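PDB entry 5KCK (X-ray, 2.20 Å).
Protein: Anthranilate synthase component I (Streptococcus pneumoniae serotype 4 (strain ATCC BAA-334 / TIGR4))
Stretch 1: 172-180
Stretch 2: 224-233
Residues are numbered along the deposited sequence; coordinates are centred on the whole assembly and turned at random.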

# COMPACT_ATOMS: atom_id res chain seq x y z
N ASN A 172 -12.43 22.29 -0.51
CA ASN A 172 -13.10 21.33 -1.37
C ASN A 172 -12.58 19.91 -1.19
O ASN A 172 -12.74 19.09 -2.10
N GLU A 173 -11.98 19.58 -0.04
CA GLU A 173 -11.35 18.27 0.13
C GLU A 173 -12.35 17.12 -0.02
O GLU A 173 -11.98 16.06 -0.52
N PHE A 174 -13.61 17.32 0.37
CA PHE A 174 -14.57 16.22 0.34
C PHE A 174 -15.62 16.36 -0.75
O PHE A 174 -16.60 15.61 -0.76
N GLU A 175 -15.43 17.28 -1.70
CA GLU A 175 -16.31 17.33 -2.85
C GLU A 175 -15.99 16.16 -3.78
O GLU A 175 -14.86 15.69 -3.86
N ASP A 176 -17.02 15.70 -4.49
CA ASP A 176 -16.81 14.60 -5.41
C ASP A 176 -15.94 15.04 -6.58
O ASP A 176 -15.80 16.23 -6.87
N LEU A 177 -15.32 14.06 -7.24
CA LEU A 177 -14.40 14.36 -8.33
C LEU A 177 -15.16 14.97 -9.50
O LEU A 177 -16.22 14.47 -9.90
N ASP A 178 -14.62 16.07 -10.03
CA ASP A 178 -15.20 16.77 -11.18
C ASP A 178 -14.60 16.16 -12.45
O ASP A 178 -13.74 16.75 -13.12
N LEU A 179 -15.06 14.95 -12.77
CA LEU A 179 -14.55 14.23 -13.94
C LEU A 179 -15.50 14.27 -15.13
O LEU A 179 -15.92 13.22 -15.62
N SER A 180 -15.82 15.46 -15.61
CA SER A 180 -16.59 15.56 -16.84
C SER A 180 -15.80 14.89 -17.97
O SER A 180 -14.60 15.15 -18.13
N GLY A 224 -14.24 20.10 -16.84
CA GLY A 224 -13.92 19.51 -15.56
C GLY A 224 -12.59 20.01 -15.02
O GLY A 224 -12.00 20.99 -15.48
N ASN A 225 -12.11 19.29 -14.01
CA ASN A 225 -10.95 19.68 -13.22
C ASN A 225 -9.76 18.81 -13.58
O ASN A 225 -9.84 17.58 -13.45
N PRO A 226 -8.63 19.39 -14.02
CA PRO A 226 -7.47 18.55 -14.37
C PRO A 226 -6.88 17.78 -13.20
O PRO A 226 -6.51 16.61 -13.35
N PHE A 227 -6.78 18.43 -12.04
CA PHE A 227 -6.23 17.76 -10.86
C PHE A 227 -7.10 16.57 -10.45
O PHE A 227 -6.58 15.52 -10.05
N ASP A 228 -8.43 16.70 -10.54
CA ASP A 228 -9.27 15.56 -10.20
C ASP A 228 -9.06 14.41 -11.18
O ASP A 228 -9.16 13.24 -10.80
N PHE A 229 -8.77 14.73 -12.45
CA PHE A 229 -8.37 13.68 -13.38
C PHE A 229 -7.11 12.97 -12.89
O PHE A 229 -7.04 11.73 -12.91
N TYR A 230 -6.11 13.73 -12.41
CA TYR A 230 -4.92 13.10 -11.85
C TYR A 230 -5.27 12.23 -10.65
O TYR A 230 -4.78 11.10 -10.55
N ARG A 231 -6.13 12.72 -9.75
CA ARG A 231 -6.51 11.92 -8.59
C ARG A 231 -7.14 10.61 -9.01
O ARG A 231 -6.91 9.56 -8.38
N ASN A 232 -7.94 10.63 -10.07
CA ASN A 232 -8.54 9.38 -10.53
C ASN A 232 -7.53 8.53 -11.27
O ASN A 232 -7.55 7.29 -11.17
N LEU A 233 -6.62 9.17 -12.00
CA LEU A 233 -5.62 8.45 -12.78
C LEU A 233 -4.72 7.60 -11.89
O LEU A 233 -4.43 6.44 -12.20

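Gly224 opens stretch 2 with no side chain. An ideal CB here would point toward stretch 1 and lie 2.8 Å from Asp178 O, a clash. At these backbone angles a CB would also jam against the preceding carbonyl O, which by itself calls for glycine. Asp178 (t) points toward stretch 2; its OD2 lies 3.7 Å from Gly224 CA.

Asn225 (t) points sideways. Its backbone N donates to Asp178 O at 3.1 Å. Water 3 donates to both Asp178 O and Asn225 O, bridging the same two residues. Asn225 OD1 caps the helix by accepting a weak bond from Phe227 N, 3.0 Å. Pro226 and Phe227 make no contact with stretch 1.

Asp228 (m) points toward stretch 1. Its OD2 accepts from Asp178 N at 2.9 Å, nearly straight. Its OD1 forms a salt bridge with Arg231 NH1, 3.3 Å.

Phe229 (t) points sideways; its CB lies 4.4 Å from Leu179 CD2. Tyr230 points away.

Arg231 (m, t, p) points toward stretch 1. Leu177 CD2 covers one guanidinium face, 3.2 Å from NH1. Water 2 accepts from Arg231 NH2 and donates to Glu173 O and Glu175 O. Water 1 links NH1, weakly, to Asn172 O.

Asn232 (t) points toward stretch 1 and touches both leucines, each m, t: its CB is 4.0 Å from Leu177 CD1, and its CG 3.6 Å from Leu179 CD1.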

# COMPACT_ATOMS: atom_id res chain seq x y z
CB ASN A 172 -12.97 21.77 -2.83
CG ASN A 172 -11.52 22.04 -3.23
OD1 ASN A 172 -10.73 22.58 -2.44
ND2 ASN A 172 -11.17 21.68 -4.46
CB GLU A 173 -10.63 18.19 1.48
CG GLU A 173 -9.25 18.83 1.45
CD GLU A 173 -8.54 18.87 2.80
OE1 GLU A 173 -8.93 18.16 3.75
OE2 GLU A 173 -7.56 19.63 2.91
CB PHE A 174 -15.21 16.07 1.72
CG PHE A 174 -14.28 15.46 2.72
CD1 PHE A 174 -14.21 14.09 2.87
CD2 PHE A 174 -13.43 16.26 3.47
CE1 PHE A 174 -13.33 13.52 3.76
CE2 PHE A 174 -12.55 15.69 4.36
CZ PHE A 174 -12.50 14.33 4.51
CB GLU A 175 -16.16 18.66 -3.60
CG GLU A 175 -16.22 19.90 -2.71
CD GLU A 175 -17.54 20.07 -1.98
OE1 GLU A 175 -18.57 19.56 -2.48
OE2 GLU A 175 -17.55 20.71 -0.90
CB ASP A 176 -18.15 14.06 -5.90
CG ASP A 176 -19.09 13.74 -4.75
OD1 ASP A 176 -19.75 14.67 -4.24
OD2 ASP A 176 -19.14 12.56 -4.35
CB LEU A 177 -13.66 13.10 -8.77
CG LEU A 177 -12.59 12.58 -7.79
CD1 LEU A 177 -11.69 11.52 -8.42
CD2 LEU A 177 -11.76 13.73 -7.29
CB ASP A 178 -14.93 18.27 -11.06
CG ASP A 178 -15.57 19.09 -12.17
OD1 ASP A 178 -16.39 18.54 -12.94
OD2 ASP A 178 -15.27 20.29 -12.25
CB LEU A 179 -14.27 12.76 -13.61
CG LEU A 179 -13.24 12.41 -12.53
CD1 LEU A 179 -13.11 10.89 -12.42
CD2 LEU A 179 -11.93 13.07 -12.87
CB SER A 180 -16.86 17.03 -17.17
OG SER A 180 -17.64 17.17 -18.35
CB ASN A 225 -11.29 19.56 -11.73
CG ASN A 225 -10.22 20.13 -10.81
OD1 ASN A 225 -9.03 20.15 -11.14
ND2 ASN A 225 -10.64 20.58 -9.64
CB PRO A 226 -6.47 19.56 -14.93
CG PRO A 226 -6.86 20.88 -14.32
CD PRO A 226 -8.36 20.83 -14.18
CB PHE A 227 -6.09 18.76 -9.72
CG PHE A 227 -5.37 18.22 -8.53
CD1 PHE A 227 -4.03 17.90 -8.61
CD2 PHE A 227 -6.04 18.01 -7.34
CE1 PHE A 227 -3.35 17.39 -7.52
CE2 PHE A 227 -5.37 17.49 -6.24
CZ PHE A 227 -4.03 17.19 -6.33
CB ASP A 228 -10.75 15.95 -10.16
CG ASP A 228 -11.10 16.76 -8.93
OD1 ASP A 228 -10.27 16.85 -8.00
OD2 ASP A 228 -12.23 17.30 -8.88
CB PHE A 229 -8.15 14.28 -14.77
CG PHE A 229 -7.64 13.29 -15.78
CD1 PHE A 229 -8.51 12.44 -16.45
CD2 PHE A 229 -6.29 13.21 -16.07
CE1 PHE A 229 -8.04 11.53 -17.38
CE2 PHE A 229 -5.81 12.30 -17.00
CZ PHE A 229 -6.69 11.46 -17.65
CB TYR A 230 -3.88 14.16 -11.45
CG TYR A 230 -2.60 13.53 -10.92
CD1 TYR A 230 -1.75 12.83 -11.76
CD2 TYR A 230 -2.26 13.63 -9.57
CE1 TYR A 230 -0.58 12.24 -11.28
CE2 TYR A 230 -1.10 13.04 -9.08
CZ TYR A 230 -0.26 12.35 -9.94
OH TYR A 230 0.90 11.76 -9.48
CB ARG A 231 -7.48 12.71 -7.69
CG ARG A 231 -6.88 13.96 -7.05
CD ARG A 231 -7.97 14.77 -6.34
NE ARG A 231 -8.61 13.98 -5.30
CZ ARG A 231 -9.74 14.32 -4.68
NH1 ARG A 231 -10.37 15.45 -5.00
NH2 ARG A 231 -10.24 13.52 -3.75
CB ASN A 232 -9.75 9.66 -11.42
CG ASN A 232 -10.55 8.41 -11.71
OD1 ASN A 232 -11.06 7.76 -10.79
ND2 ASN A 232 -10.65 8.05 -12.99
CB LEU A 233 -4.78 9.44 -13.59
CG LEU A 233 -3.77 8.82 -14.56
CD1 LEU A 233 -4.49 8.04 -15.66
CD2 LEU A 233 -2.86 9.88 -15.16
O HOH W 1 -12.08 17.66 -4.29
O HOH W 2 -12.85 14.52 -2.61
O HOH W 3 -11.50 15.58 -14.82